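Local coordinates for protein sulfide-quinone reductase (Aquifex aeolicus, PDB 3HYW) that oxidises hydrogen sulfide and passes the electrons to a membrane quinone through bound FAD, building polysulfur products that leave mainly as cyclooctasulfur, at residues Ala160-Phe163 and Ala164-His168; Arg204-Glu207 and Asp208-Glu212; Ala384-Lys387 and Tyr388-Lys392; Ser401-Glu404 and Lys405-Ile409. One frame throughout, in Å; residues are numbered along the deposited sequence.

Contact 1: residues Ala160-Phe163 and Ala164-His168; sequences AYEF and ALMLH
F163 and L167, one helical turn apart, both carry CG anti to the backbone N (chi1 -175° and -176°), which sends the phenyl ring and the leucine branch out from the same flank of the helix. There CD2 of L167 approaches CE1 of F163 to 4.2 Å. This is apolar packing between side chains four residues apart. M166 takes the other course. Its CG stands beside the backbone N (chi1 -71°) and lies 3.0 Å from the carbonyl O of E162, beyond which the thioether chain runs extended back along the glutamate. CE of M166 ends 4.2 Å from OE2 of E162, a contact of a methyl group with a carboxylate. The backbone supplies the frame: M166 N donates to E162 O at 2.8 Å, and L167 N to F163 O at 2.9 Å. On the next flank L165 folds its CD1 against Y161 O at 3.6 Å.

The buried carboxylate of E162 is satisfied twice through OE2, by a salt bridge to K382, an FAD-binding residue, and by the backbone N of D350. The hydroxyl of Y161 is likewise engaged, with E188 and the backbone N of G192. F163 and L167 pack on I148 of strand 146-150 and L136 of helix 126-141. With strand 146-150 before it and the parallel, adjacent strand 182-185 after it, helix 158-173 forms the connection of a beta-alpha-beta crossover in the pyridine nucleotide-disulphide oxidoreductase fold.

Contact 2: residues Arg204-Glu207 and Asp208-Glu212; sequences RLVE and DLFAE
Helix 202-212 connects strands 182-185 and 216-218 in a beta-alpha-beta unit, and V206 and F210 meet on one of its flanks. The evidence for a CH-pi contact is direct: CG1 of V206 stands 4.1 Å from the centroid of the F210 ring, 10° off the ring normal, hence over the middle of a face. The two side chains run side by side in the same direction. V206 has CG1 anti to its own N, whereas F210 keeps CG beside the N (chi1 -85°), and this difference sets the ring face against the methyl group. In the backbone, F210 N donates to V206 O at 2.8 Å, with 164° at the hydrogen.

This valine and phenylalanine, with L209, form the inward side of the crossover helix, packing on Y161 and L165 of helix 158-173, while the F210 ring also meets F184 of strand 182-185 edge-to-face.

R204, D208 and A211 face the other subunits of the homotrimer. Within one chain, NE of R204 and OD1 of D208 are 6.5 Å apart and make no ion pair. Between chains they do: R204 bridges to D208 and E207 of the third subunit, and A211 packs on A201 of the second subunit. CB of D208 rests 3.4 Å from R204 O, one turn back, and its OD1 pairs with R204 of the second subunit. An alanine here lacks the carboxylate, and that neighbouring arginine would probably lose this salt bridge, keep at most the weaker pairing with E207, and be freer to swing.

Contact 3: residues Ala384-Lys387 and Tyr388-Lys392; sequences AFEK and YFLWK. With DCQ (2-decyl-5,6-dimethoxy-3-methylcyclohexa-2,5-diene-1,4-dione), chain H.
The F385 ring lies between the bound quinone and the next turn of its own helix: C4 of decylubiquinone sits 4.0 Å above the centre of one face, and CB of F389 lies off toward the rim of the opposite face. CZ of F385 is 3.5 Å from C2 of the quinone, and CE2 reaches the methoxy carbon C3M at 3.3 Å, the closest approach to the ligand. At the edge of the Y388 ring, in its plane, lies CD1 of F385, 4.0 Å from CD2 of Y388. One face of that tyrosine ring is covered, off centre, by CG of K392. The F389 ring meets F385 obliquely, planes at 45°, with CD2 of F389 3.8 Å from CZ of F385.

F385 has CG anti to its backbone N (chi1 -177°), which turns the ring so that one face meets the quinone while the other stays against F389. On another flank E386 and L390 run alongside each other, CG to CD2 at 3.9 Å. The chemistry implies that F385 offers the quinone head an aromatic face, while E386 pairs with R53, the Y388 hydroxyl is hydrogen-bonded to OE1 of E403, and K392 salt-bridges to that same oxygen.

Contact 4: residues Ser401-Glu404 and Lys405-Ile409; sequences SFEE and KVLEI. With DCQ (2-decyl-5,6-dimethoxy-3-methylcyclohexa-2,5-diene-1,4-dione), chain H.
The backbones of S401-E404 and K405-I409 form one helical run whose bonds shorten after the first: K405 N to S401 O is weak at 3.3 Å, whereas V406 N to F402 O is 2.8 Å and L407 N to E403 O is 2.9 Å. F402 holds its CG in the crowded position between N and carbonyl carbon (chi1 82°), directing the ring's edge at the decyl tail: CE2 lies 3.7 Å from C14 of the ligand. V406, alongside it, brings CG2 to 3.8 Å from the same C14.

The next residue after F402, E403, runs its extended chain alongside L407, pointing the same way, with CG 4.0 Å from CD2 of the leucine. CD1 of L407 meets C7 of the ligand at 3.8 Å, and OE2 of E403 approaches the tail carbon C9 at 3.4 Å. With an alanine here the carboxylate is gone, which would probably leave the Y388 hydroxyl and the K392 ammonium without their shared partner and open a gap beside the tail.

Helix 401-411 thus flanks the quinone pocket, following helix 376-395 in the chain and touching helix 314-332 through E318 and M315, with I346 packed on L407.

From the N terminus the four contacts come in series, and none encloses or crosses another; each spans consecutive turns of one helix and closes no long loop. Contacts 1 and 2 pack together, their centres 13 Å apart: CD1 of L165 touches CD2 of L209 at 3.3 Å and CE1 of Y161 touches CG1 of V206 at 3.5 Å, so successive crossover helices are joined. Contacts 3 and 4, on helices 376-395 and 401-411, are 16 Å apart between centres; they share the quinone and are tied by polar bonds through E403. Contacts 1 and 3 stay about 8 Å apart at their nearest atoms, yet K382 of helix 376-395 reaches contact 1.

Contact 1: residues Ala160-Phe163 and Ala164-His168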
loop_
_atom_site.group_PDB
_atom_site.type_symbol
_atom_site.label_atom_id
_atom_site.label_comp_id
_atom_site.label_asym_id
_atom_site.label_seq_id
_atom_site.Cartn_x
_atom_site.Cartn_y
_atom_site.Cartn_z
ATOM N N ALA A 160 -8.228 6.889 -20.300
ATOM C CA ALA A 160 -8.734 5.548 -20.004
ATOM C C ALA A 160 -9.195 5.443 -18.553
ATOM O O ALA A 160 -10.257 4.895 -18.285
ATOM C CB ALA A 160 -7.687 4.483 -20.316
ATOM N N TYR A 161 -8.394 5.979 -17.632
ATOM C CA TYR A 161 -8.771 6.059 -16.219
ATOM C C TYR A 161 -10.020 6.909 -16.009
ATOM O O TYR A 161 -10.922 6.522 -15.255
ATOM C CB TYR A 161 -7.616 6.625 -15.396
ATOM C CG TYR A 161 -6.482 5.657 -15.236
ATOM C CD1 TYR A 161 -6.525 4.676 -14.250
ATOM C CD2 TYR A 161 -5.377 5.698 -16.083
ATOM C CE1 TYR A 161 -5.491 3.769 -14.107
ATOM C CE2 TYR A 161 -4.339 4.796 -15.940
ATOM C CZ TYR A 161 -4.406 3.835 -14.949
ATOM O OH TYR A 161 -3.388 2.935 -14.785
ATOM N N GLU A 162 -10.067 8.065 -16.673
ATOM C CA GLU A 162 -11.227 8.953 -16.607
ATOM C C GLU A 162 -12.487 8.242 -17.064
ATOM O O GLU A 162 -13.496 8.259 -16.363
ATOM C CB GLU A 162 -11.036 10.193 -17.487
ATOM C CG GLU A 162 -10.182 11.279 -16.911
ATOM C CD GLU A 162 -10.240 12.535 -17.761
ATOM O OE1 GLU A 162 -9.907 12.444 -18.965
ATOM O OE2 GLU A 162 -10.636 13.600 -17.235
ATOM N N PHE A 163 -12.420 7.631 -18.245
ATOM C CA PHE A 163 -13.575 6.970 -18.854
ATOM C C PHE A 163 -14.087 5.811 -17.996
ATOM O O PHE A 163 -15.296 5.631 -17.838
ATOM C CB PHE A 163 -13.243 6.480 -20.274
ATOM C CG PHE A 163 -14.426 5.888 -21.004
ATOM C CD1 PHE A 163 -14.651 4.511 -20.998
ATOM C CD2 PHE A 163 -15.320 6.709 -21.686
ATOM C CE1 PHE A 163 -15.756 3.961 -21.662
ATOM C CE2 PHE A 163 -16.428 6.167 -22.355
ATOM C CZ PHE A 163 -16.640 4.793 -22.348
ATOM N N ALA A 164 -13.166 5.029 -17.448
ATOM C CA ALA A 164 -13.541 3.919 -16.583
ATOM C C ALA A 164 -14.307 4.404 -15.346
ATOM O O ALA A 164 -15.341 3.833 -14.980
ATOM C CB ALA A 164 -12.315 3.123 -16.189
ATOM N N LEU A 165 -13.809 5.461 -14.712
ATOM C CA LEU A 165 -14.423 5.964 -13.489
ATOM C C LEU A 165 -15.713 6.742 -13.751
ATOM O O LEU A 165 -16.655 6.683 -12.947
ATOM C CB LEU A 165 -13.412 6.758 -12.659
ATOM C CG LEU A 165 -12.378 5.810 -12.046
ATOM C CD1 LEU A 165 -11.138 6.528 -11.614
ATOM C CD2 LEU A 165 -12.980 5.010 -10.894
ATOM N N MET A 166 -15.757 7.427 -14.895
ATOM C CA MET A 166 -16.967 8.109 -15.379
ATOM C C MET A 166 -18.086 7.113 -15.657
ATOM O O MET A 166 -19.243 7.363 -15.323
ATOM C CB MET A 166 -16.671 8.900 -16.660
ATOM C CG MET A 166 -15.821 10.132 -16.455
ATOM S SD MET A 166 -15.563 11.041 -17.994
ATOM C CE MET A 166 -14.689 12.437 -17.358
ATOM N N LEU A 167 -17.729 5.999 -16.291
ATOM C CA LEU A 167 -18.681 4.942 -16.597
ATOM C C LEU A 167 -19.218 4.296 -15.318
ATOM O O LEU A 167 -20.420 4.102 -15.190
ATOM C CB LEU A 167 -18.061 3.899 -17.532
ATOM C CG LEU A 167 -18.969 2.765 -18.033
ATOM C CD1 LEU A 167 -20.244 3.315 -18.694
ATOM C CD2 LEU A 167 -18.214 1.845 -18.978
ATOM N N HIS A 168 -18.330 3.988 -14.373
ATOM C CA HIS A 168 -18.742 3.529 -13.038
ATOM C C HIS A 168 -19.770 4.479 -12.405
ATOM O O HIS A 168 -20.797 4.039 -11.879
ATOM C CB HIS A 168 -17.526 3.379 -12.108
ATOM C CG HIS A 168 -17.890 3.259 -10.660
ATOM N ND1 HIS A 168 -18.341 2.083 -10.101
ATOM C CD2 HIS A 168 -17.892 4.174 -9.659
ATOM C CE1 HIS A 168 -18.598 2.273 -8.820
ATOM N NE2 HIS A 168 -18.335 3.535 -8.526
#

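Contact 2: residues Arg204-Glu207 and Asp208-Glu212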
loop_
_atom_site.group_PDB
_atom_site.type_symbol
_atom_site.label_atom_id
_atom_site.label_comp_id
_atom_site.label_asym_id
_atom_site.label_seq_id
_atom_site.Cartn_x
_atom_site.Cartn_y
_atom_site.Cartn_z
ATOM N N ARG A 204 -0.603 4.020 -5.560
ATOM C CA ARG A 204 -1.340 3.778 -4.323
ATOM C C ARG A 204 -2.734 4.411 -4.369
ATOM O O ARG A 204 -3.711 3.795 -3.940
ATOM C CB ARG A 204 -0.518 4.317 -3.141
ATOM C CG ARG A 204 -0.872 3.782 -1.761
ATOM C CD ARG A 204 0.349 3.859 -0.829
ATOM N NE ARG A 204 1.044 2.573 -0.745
ATOM C CZ ARG A 204 2.350 2.407 -0.533
ATOM N NH1 ARG A 204 3.161 3.445 -0.387
ATOM N NH2 ARG A 204 2.852 1.179 -0.467
ATOM N N LEU A 205 -2.813 5.630 -4.902
ATOM C CA LEU A 205 -4.067 6.373 -5.055
ATOM C C LEU A 205 -5.060 5.684 -5.996
ATOM O O LEU A 205 -6.233 5.538 -5.658
ATOM C CB LEU A 205 -3.780 7.801 -5.561
ATOM C CG LEU A 205 -4.913 8.830 -5.708
ATOM C CD1 LEU A 205 -4.389 10.249 -5.473
ATOM C CD2 LEU A 205 -5.637 8.757 -7.059
ATOM N N VAL A 206 -4.596 5.302 -7.185
ATOM C CA VAL A 206 -5.470 4.684 -8.187
ATOM C C VAL A 206 -5.873 3.269 -7.766
ATOM O O VAL A 206 -7.011 2.863 -7.980
ATOM C CB VAL A 206 -4.833 4.672 -9.605
ATOM C CG1 VAL A 206 -5.734 3.936 -10.597
ATOM C CG2 VAL A 206 -4.587 6.086 -10.087
ATOM N N GLU A 207 -4.937 2.529 -7.175
ATOM C CA GLU A 207 -5.227 1.198 -6.633
ATOM C C GLU A 207 -6.351 1.250 -5.600
ATOM O O GLU A 207 -7.302 0.469 -5.679
ATOM C CB GLU A 207 -3.982 0.574 -6.005
ATOM C CG GLU A 207 -3.050 -0.111 -6.985
ATOM C CD GLU A 207 -1.784 -0.632 -6.325
ATOM O OE1 GLU A 207 -1.580 -0.384 -5.115
ATOM O OE2 GLU A 207 -0.985 -1.290 -7.018
ATOM N N ASP A 208 -6.244 2.173 -4.641
ATOM C CA ASP A 208 -7.253 2.313 -3.582
ATOM C C ASP A 208 -8.592 2.735 -4.163
ATOM O O ASP A 208 -9.644 2.298 -3.702
ATOM C CB ASP A 208 -6.823 3.344 -2.532
ATOM C CG ASP A 208 -5.760 2.823 -1.597
ATOM O OD1 ASP A 208 -5.268 1.689 -1.799
ATOM O OD2 ASP A 208 -5.418 3.556 -0.645
ATOM N N LEU A 209 -8.530 3.584 -5.178
ATOM C CA LEU A 209 -9.703 4.104 -5.865
ATOM C C LEU A 209 -10.440 3.018 -6.647
ATOM O O LEU A 209 -11.665 2.949 -6.607
ATOM C CB LEU A 209 -9.270 5.233 -6.800
ATOM C CG LEU A 209 -10.316 6.042 -7.557
ATOM C CD1 LEU A 209 -11.062 6.979 -6.611
ATOM C CD2 LEU A 209 -9.621 6.827 -8.649
ATOM N N PHE A 210 -9.693 2.195 -7.379
ATOM C CA PHE A 210 -10.273 1.059 -8.106
ATOM C C PHE A 210 -10.879 0.052 -7.126
ATOM O O PHE A 210 -11.963 -0.478 -7.370
ATOM C CB PHE A 210 -9.224 0.386 -9.010
ATOM C CG PHE A 210 -9.078 1.029 -10.375
ATOM C CD1 PHE A 210 -9.606 2.295 -10.640
ATOM C CD2 PHE A 210 -8.395 0.367 -11.395
ATOM C CE1 PHE A 210 -9.467 2.884 -11.888
ATOM C CE2 PHE A 210 -8.244 0.960 -12.652
ATOM C CZ PHE A 210 -8.785 2.217 -12.898
ATOM N N ALA A 211 -10.183 -0.186 -6.014
ATOM C CA ALA A 211 -10.679 -1.067 -4.953
ATOM C C ALA A 211 -11.966 -0.537 -4.315
ATOM O O ALA A 211 -12.919 -1.293 -4.127
ATOM C CB ALA A 211 -9.607 -1.292 -3.890
ATOM N N GLU A 212 -11.993 0.756 -3.989
ATOM C CA GLU A 212 -13.178 1.379 -3.379
ATOM C C GLU A 212 -14.401 1.343 -4.296
ATOM O O GLU A 212 -15.530 1.321 -3.823
ATOM C CB GLU A 212 -12.884 2.825 -2.955
ATOM C CG GLU A 212 -12.089 2.949 -1.648
ATOM C CD GLU A 212 -11.050 4.073 -1.672
ATOM O OE1 GLU A 212 -11.172 5.008 -2.503
ATOM O OE2 GLU A 212 -10.098 4.015 -0.857
#

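Contact 3: residues Ala384-Lys387 and Tyr388-Lys392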
loop_
_atom_site.group_PDB
_atom_site.type_symbol
_atom_site.label_atom_id
_atom_site.label_comp_id
_atom_site.label_asym_id
_atom_site.label_seq_id
_atom_site.Cartn_x
_atom_site.Cartn_y
_atom_site.Cartn_z
ATOM N N ALA A 384 -14.458 24.138 -15.076
ATOM C CA ALA A 384 -14.103 25.555 -15.178
ATOM C C ALA A 384 -13.000 25.780 -16.211
ATOM O O ALA A 384 -13.105 26.690 -17.033
ATOM C CB ALA A 384 -13.714 26.123 -13.816
ATOM N N PHE A 385 -11.970 24.932 -16.194
ATOM C CA PHE A 385 -10.876 25.043 -17.150
ATOM C C PHE A 385 -11.327 24.855 -18.610
ATOM O O PHE A 385 -10.845 25.548 -19.507
ATOM C CB PHE A 385 -9.722 24.084 -16.831
ATOM C CG PHE A 385 -8.557 24.249 -17.762
ATOM C CD1 PHE A 385 -7.735 25.369 -17.667
ATOM C CD2 PHE A 385 -8.322 23.326 -18.778
ATOM C CE1 PHE A 385 -6.682 25.547 -18.551
ATOM C CE2 PHE A 385 -7.264 23.498 -19.659
ATOM C CZ PHE A 385 -6.444 24.610 -19.542
ATOM N N GLU A 386 -12.240 23.915 -18.826
ATOM C CA GLU A 386 -12.869 23.695 -20.125
ATOM C C GLU A 386 -13.485 24.992 -20.668
ATOM O O GLU A 386 -13.172 25.406 -21.783
ATOM C CB GLU A 386 -13.926 22.596 -19.995
ATOM C CG GLU A 386 -14.684 22.275 -21.260
ATOM C CD GLU A 386 -15.806 21.292 -21.019
ATOM O OE1 GLU A 386 -15.568 20.271 -20.333
ATOM O OE2 GLU A 386 -16.928 21.552 -21.506
ATOM N N LYS A 387 -14.319 25.645 -19.861
ATOM C CA LYS A 387 -14.950 26.914 -20.253
ATOM C C LYS A 387 -13.900 27.986 -20.548
ATOM O O LYS A 387 -13.991 28.708 -21.547
ATOM C CB LYS A 387 -15.927 27.398 -19.168
ATOM C CG LYS A 387 -17.003 26.373 -18.783
ATOM C CD LYS A 387 -17.887 26.034 -19.980
ATOM C CE LYS A 387 -18.849 24.892 -19.681
ATOM N NZ LYS A 387 -19.687 24.589 -20.887
ATOM N N TYR A 388 -12.895 28.059 -19.681
ATOM C CA TYR A 388 -11.789 29.015 -19.811
ATOM C C TYR A 388 -10.952 28.812 -21.077
ATOM O O TYR A 388 -10.665 29.778 -21.780
ATOM C CB TYR A 388 -10.900 28.989 -18.555
ATOM C CG TYR A 388 -9.624 29.815 -18.655
ATOM C CD1 TYR A 388 -9.674 31.202 -18.799
ATOM C CD2 TYR A 388 -8.368 29.204 -18.584
ATOM C CE1 TYR A 388 -8.505 31.964 -18.886
ATOM C CE2 TYR A 388 -7.187 29.961 -18.659
ATOM C CZ TYR A 388 -7.268 31.337 -18.812
ATOM O OH TYR A 388 -6.116 32.099 -18.895
ATOM N N PHE A 389 -10.564 27.574 -21.375
ATOM C CA PHE A 389 -9.764 27.327 -22.567
ATOM C C PHE A 389 -10.522 27.641 -23.858
ATOM O O PHE A 389 -9.966 28.260 -24.766
ATOM C CB PHE A 389 -9.194 25.901 -22.619
ATOM C CG PHE A 389 -8.005 25.773 -23.536
ATOM C CD1 PHE A 389 -8.169 25.421 -24.878
ATOM C CD2 PHE A 389 -6.724 26.048 -23.070
ATOM C CE1 PHE A 389 -7.070 25.325 -25.730
ATOM C CE2 PHE A 389 -5.620 25.964 -23.916
ATOM C CZ PHE A 389 -5.792 25.600 -25.253
ATOM N N LEU A 390 -11.779 27.209 -23.942
ATOM C CA LEU A 390 -12.605 27.499 -25.122
ATOM C C LEU A 390 -12.765 28.994 -25.326
ATOM O O LEU A 390 -12.742 29.485 -26.462
ATOM C CB LEU A 390 -13.991 26.851 -25.023
ATOM C CG LEU A 390 -14.315 25.467 -25.627
ATOM C CD1 LEU A 390 -13.367 24.999 -26.735
ATOM C CD2 LEU A 390 -14.515 24.389 -24.572
ATOM N N TRP A 391 -12.931 29.723 -24.225
ATOM C CA TRP A 391 -12.966 31.183 -24.287
ATOM C C TRP A 391 -11.680 31.734 -24.928
ATOM O O TRP A 391 -11.735 32.603 -25.803
ATOM C CB TRP A 391 -13.186 31.789 -22.892
ATOM C CG TRP A 391 -13.266 33.267 -22.939
ATOM C CD1 TRP A 391 -14.385 34.027 -23.151
ATOM C CD2 TRP A 391 -12.177 34.185 -22.808
ATOM N NE1 TRP A 391 -14.054 35.362 -23.154
ATOM C CE2 TRP A 391 -12.707 35.485 -22.943
ATOM C CE3 TRP A 391 -10.802 34.033 -22.584
ATOM C CZ2 TRP A 391 -11.908 36.629 -22.863
ATOM C CZ3 TRP A 391 -10.014 35.172 -22.501
ATOM C CH2 TRP A 391 -10.567 36.448 -22.640
ATOM N N LYS A 392 -10.533 31.215 -24.490
ATOM C CA LYS A 392 -9.223 31.646 -24.994
ATOM C C LYS A 392 -9.070 31.419 -26.497
ATOM O O LYS A 392 -8.535 32.274 -27.200
ATOM C CB LYS A 392 -8.094 30.931 -24.245
ATOM C CG LYS A 392 -7.855 31.455 -22.842
ATOM C CD LYS A 392 -6.470 31.081 -22.352
ATOM C CE LYS A 392 -6.345 29.592 -22.092
ATOM N NZ LYS A 392 -4.938 29.257 -21.821
HETATM O O2 DCQ H . -2.964 22.881 -19.689
HETATM C C2 DCQ H . -3.508 23.002 -18.448
HETATM C C3 DCQ H . -4.275 21.962 -17.938
HETATM O O3 DCQ H . -4.461 20.815 -18.673
HETATM C C3M DCQ H . -5.519 20.666 -19.620
HETATM C C4 DCQ H . -4.837 22.078 -16.674
HETATM O O4 DCQ H . -5.589 21.047 -16.165
HETATM C C4M DCQ H . -7.013 21.125 -16.110
HETATM C C5 DCQ H . -4.633 23.233 -15.926
HETATM O O5 DCQ H . -5.191 23.335 -14.687
HETATM C C1 DCQ H . -3.303 24.161 -17.705
HETATM C C1M DCQ H . -2.467 25.276 -18.289
HETATM C C6 DCQ H . -3.873 24.282 -16.437
HETATM C C7 DCQ H . -3.660 25.535 -15.606
HETATM C C8 DCQ H . -4.914 26.404 -15.562
HETATM C C9 DCQ H . -4.559 27.883 -15.643
HETATM C C10 DCQ H . -5.025 28.639 -14.403
HETATM C C11 DCQ H . -6.160 29.597 -14.746
HETATM C C12 DCQ H . -5.910 30.984 -14.169
HETATM C C13 DCQ H . -6.799 31.241 -12.954
HETATM C C14 DCQ H . -6.877 32.729 -12.625
HETATM C C15 DCQ H . -7.584 32.974 -11.296
HETATM C C16 DCQ H . -8.185 34.362 -11.258
#

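Contact 4: residues Ser401-Glu404 and Lys405-Ile409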
loop_
_atom_site.group_PDB
_atom_site.type_symbol
_atom_site.label_atom_id
_atom_site.label_comp_id
_atom_site.label_asym_id
_atom_site.label_seq_id
_atom_site.Cartn_x
_atom_site.Cartn_y
_atom_site.Cartn_z
ATOM N N SER A 401 -1.212 37.084 -19.975
ATOM C CA SER A 401 -0.157 37.352 -18.994
ATOM C C SER A 401 -0.507 36.948 -17.555
ATOM O O SER A 401 0.365 36.461 -16.826
ATOM C CB SER A 401 0.272 38.825 -19.032
ATOM O OG SER A 401 -0.663 39.644 -18.352
ATOM N N PHE A 402 -1.773 37.133 -17.162
ATOM C CA PHE A 402 -2.231 36.802 -15.801
ATOM C C PHE A 402 -2.151 35.309 -15.484
ATOM O O PHE A 402 -1.916 34.933 -14.335
ATOM C CB PHE A 402 -3.653 37.326 -15.522
ATOM C CG PHE A 402 -4.752 36.431 -16.039
ATOM C CD1 PHE A 402 -5.310 36.645 -17.294
ATOM C CD2 PHE A 402 -5.240 35.382 -15.260
ATOM C CE1 PHE A 402 -6.325 35.801 -17.785
ATOM C CE2 PHE A 402 -6.241 34.537 -15.741
ATOM C CZ PHE A 402 -6.789 34.752 -17.007
ATOM N N GLU A 403 -2.371 34.467 -16.491
ATOM C CA GLU A 403 -2.353 33.021 -16.288
ATOM C C GLU A 403 -0.973 32.552 -15.838
ATOM O O GLU A 403 -0.864 31.777 -14.891
ATOM C CB GLU A 403 -2.800 32.275 -17.544
ATOM C CG GLU A 403 -2.809 30.756 -17.376
ATOM C CD GLU A 403 -3.369 30.018 -18.583
ATOM O OE1 GLU A 403 -4.029 30.652 -19.442
ATOM O OE2 GLU A 403 -3.157 28.792 -18.660
ATOM N N GLU A 404 0.067 33.024 -16.523
ATOM C CA GLU A 404 1.454 32.751 -16.122
ATOM C C GLU A 404 1.726 33.235 -14.692
ATOM O O GLU A 404 2.345 32.526 -13.898
ATOM C CB GLU A 404 2.453 33.399 -17.093
ATOM C CG GLU A 404 3.906 33.000 -16.819
ATOM C CD GLU A 404 4.908 33.667 -17.748
ATOM O OE1 GLU A 404 4.544 33.985 -18.902
ATOM O OE2 GLU A 404 6.069 33.871 -17.319
ATOM N N LYS A 405 1.255 34.437 -14.362
ATOM C CA LYS A 405 1.425 34.963 -13.007
ATOM C C LYS A 405 0.729 34.082 -11.963
ATOM O O LYS A 405 1.323 33.744 -10.945
ATOM C CB LYS A 405 0.986 36.438 -12.907
ATOM C CG LYS A 405 1.884 37.377 -13.724
ATOM C CD LYS A 405 1.576 38.853 -13.543
ATOM C CE LYS A 405 2.367 39.691 -14.551
ATOM N NZ LYS A 405 2.173 41.159 -14.367
ATOM N N VAL A 406 -0.511 33.689 -12.244
ATOM C CA VAL A 406 -1.311 32.861 -11.334
ATOM C C VAL A 406 -0.699 31.469 -11.125
ATOM O O VAL A 406 -0.661 30.960 -10.000
ATOM C CB VAL A 406 -2.789 32.764 -11.813
ATOM C CG1 VAL A 406 -3.560 31.710 -11.029
ATOM C CG2 VAL A 406 -3.479 34.126 -11.678
ATOM N N LEU A 407 -0.215 30.867 -12.209
ATOM C CA LEU A 407 0.491 29.586 -12.146
ATOM C C LEU A 407 1.776 29.690 -11.325
ATOM O O LEU A 407 2.137 28.756 -10.614
ATOM C CB LEU A 407 0.802 29.082 -13.562
ATOM C CG LEU A 407 -0.018 27.958 -14.217
ATOM C CD1 LEU A 407 -1.367 27.697 -13.565
ATOM C CD2 LEU A 407 -0.163 28.200 -15.718
ATOM N N GLU A 408 2.459 30.828 -11.439
ATOM C CA GLU A 408 3.655 31.115 -10.651
ATOM C C GLU A 408 3.292 31.194 -9.162
ATOM O O GLU A 408 3.967 30.586 -8.328
ATOM C CB GLU A 408 4.316 32.414 -11.142
ATOM C CG GLU A 408 5.732 32.691 -10.628
ATOM C CD GLU A 408 6.244 34.089 -11.009
ATOM O OE1 GLU A 408 6.070 34.510 -12.182
ATOM O OE2 GLU A 408 6.828 34.772 -10.131
ATOM N N ILE A 409 2.214 31.918 -8.841
ATOM C CA ILE A 409 1.773 32.101 -7.449
ATOM C C ILE A 409 1.367 30.777 -6.783
ATOM O O ILE A 409 1.782 30.493 -5.658
ATOM C CB ILE A 409 0.606 33.137 -7.319
ATOM C CG1 ILE A 409 0.995 34.488 -7.930
ATOM C CG2 ILE A 409 0.240 33.359 -5.861
ATOM C CD1 ILE A 409 -0.179 35.462 -8.112
HETATM O O2 DCQ H . -2.964 22.881 -19.689
HETATM C C2 DCQ H . -3.508 23.002 -18.448
HETATM C C3 DCQ H . -4.275 21.962 -17.938
HETATM O O3 DCQ H . -4.461 20.815 -18.673
HETATM C C3M DCQ H . -5.519 20.666 -19.620
HETATM C C4 DCQ H . -4.837 22.078 -16.674
HETATM O O4 DCQ H . -5.589 21.047 -16.165
HETATM C C4M DCQ H . -7.013 21.125 -16.110
HETATM C C5 DCQ H . -4.633 23.233 -15.926
HETATM O O5 DCQ H . -5.191 23.335 -14.687
HETATM C C1 DCQ H . -3.303 24.161 -17.705
HETATM C C1M DCQ H . -2.467 25.276 -18.289
HETATM C C6 DCQ H . -3.873 24.282 -16.437
HETATM C C7 DCQ H . -3.660 25.535 -15.606
HETATM C C8 DCQ H . -4.914 26.404 -15.562
HETATM C C9 DCQ H . -4.559 27.883 -15.643
HETATM C C10 DCQ H . -5.025 28.639 -14.403
HETATM C C11 DCQ H . -6.160 29.597 -14.746
HETATM C C12 DCQ H . -5.910 30.984 -14.169
HETATM C C13 DCQ H . -6.799 31.241 -12.954
HETATM C C14 DCQ H . -6.877 32.729 -12.625
HETATM C C15 DCQ H . -7.584 32.974 -11.296
HETATM C C16 DCQ H . -8.185 34.362 -11.258
#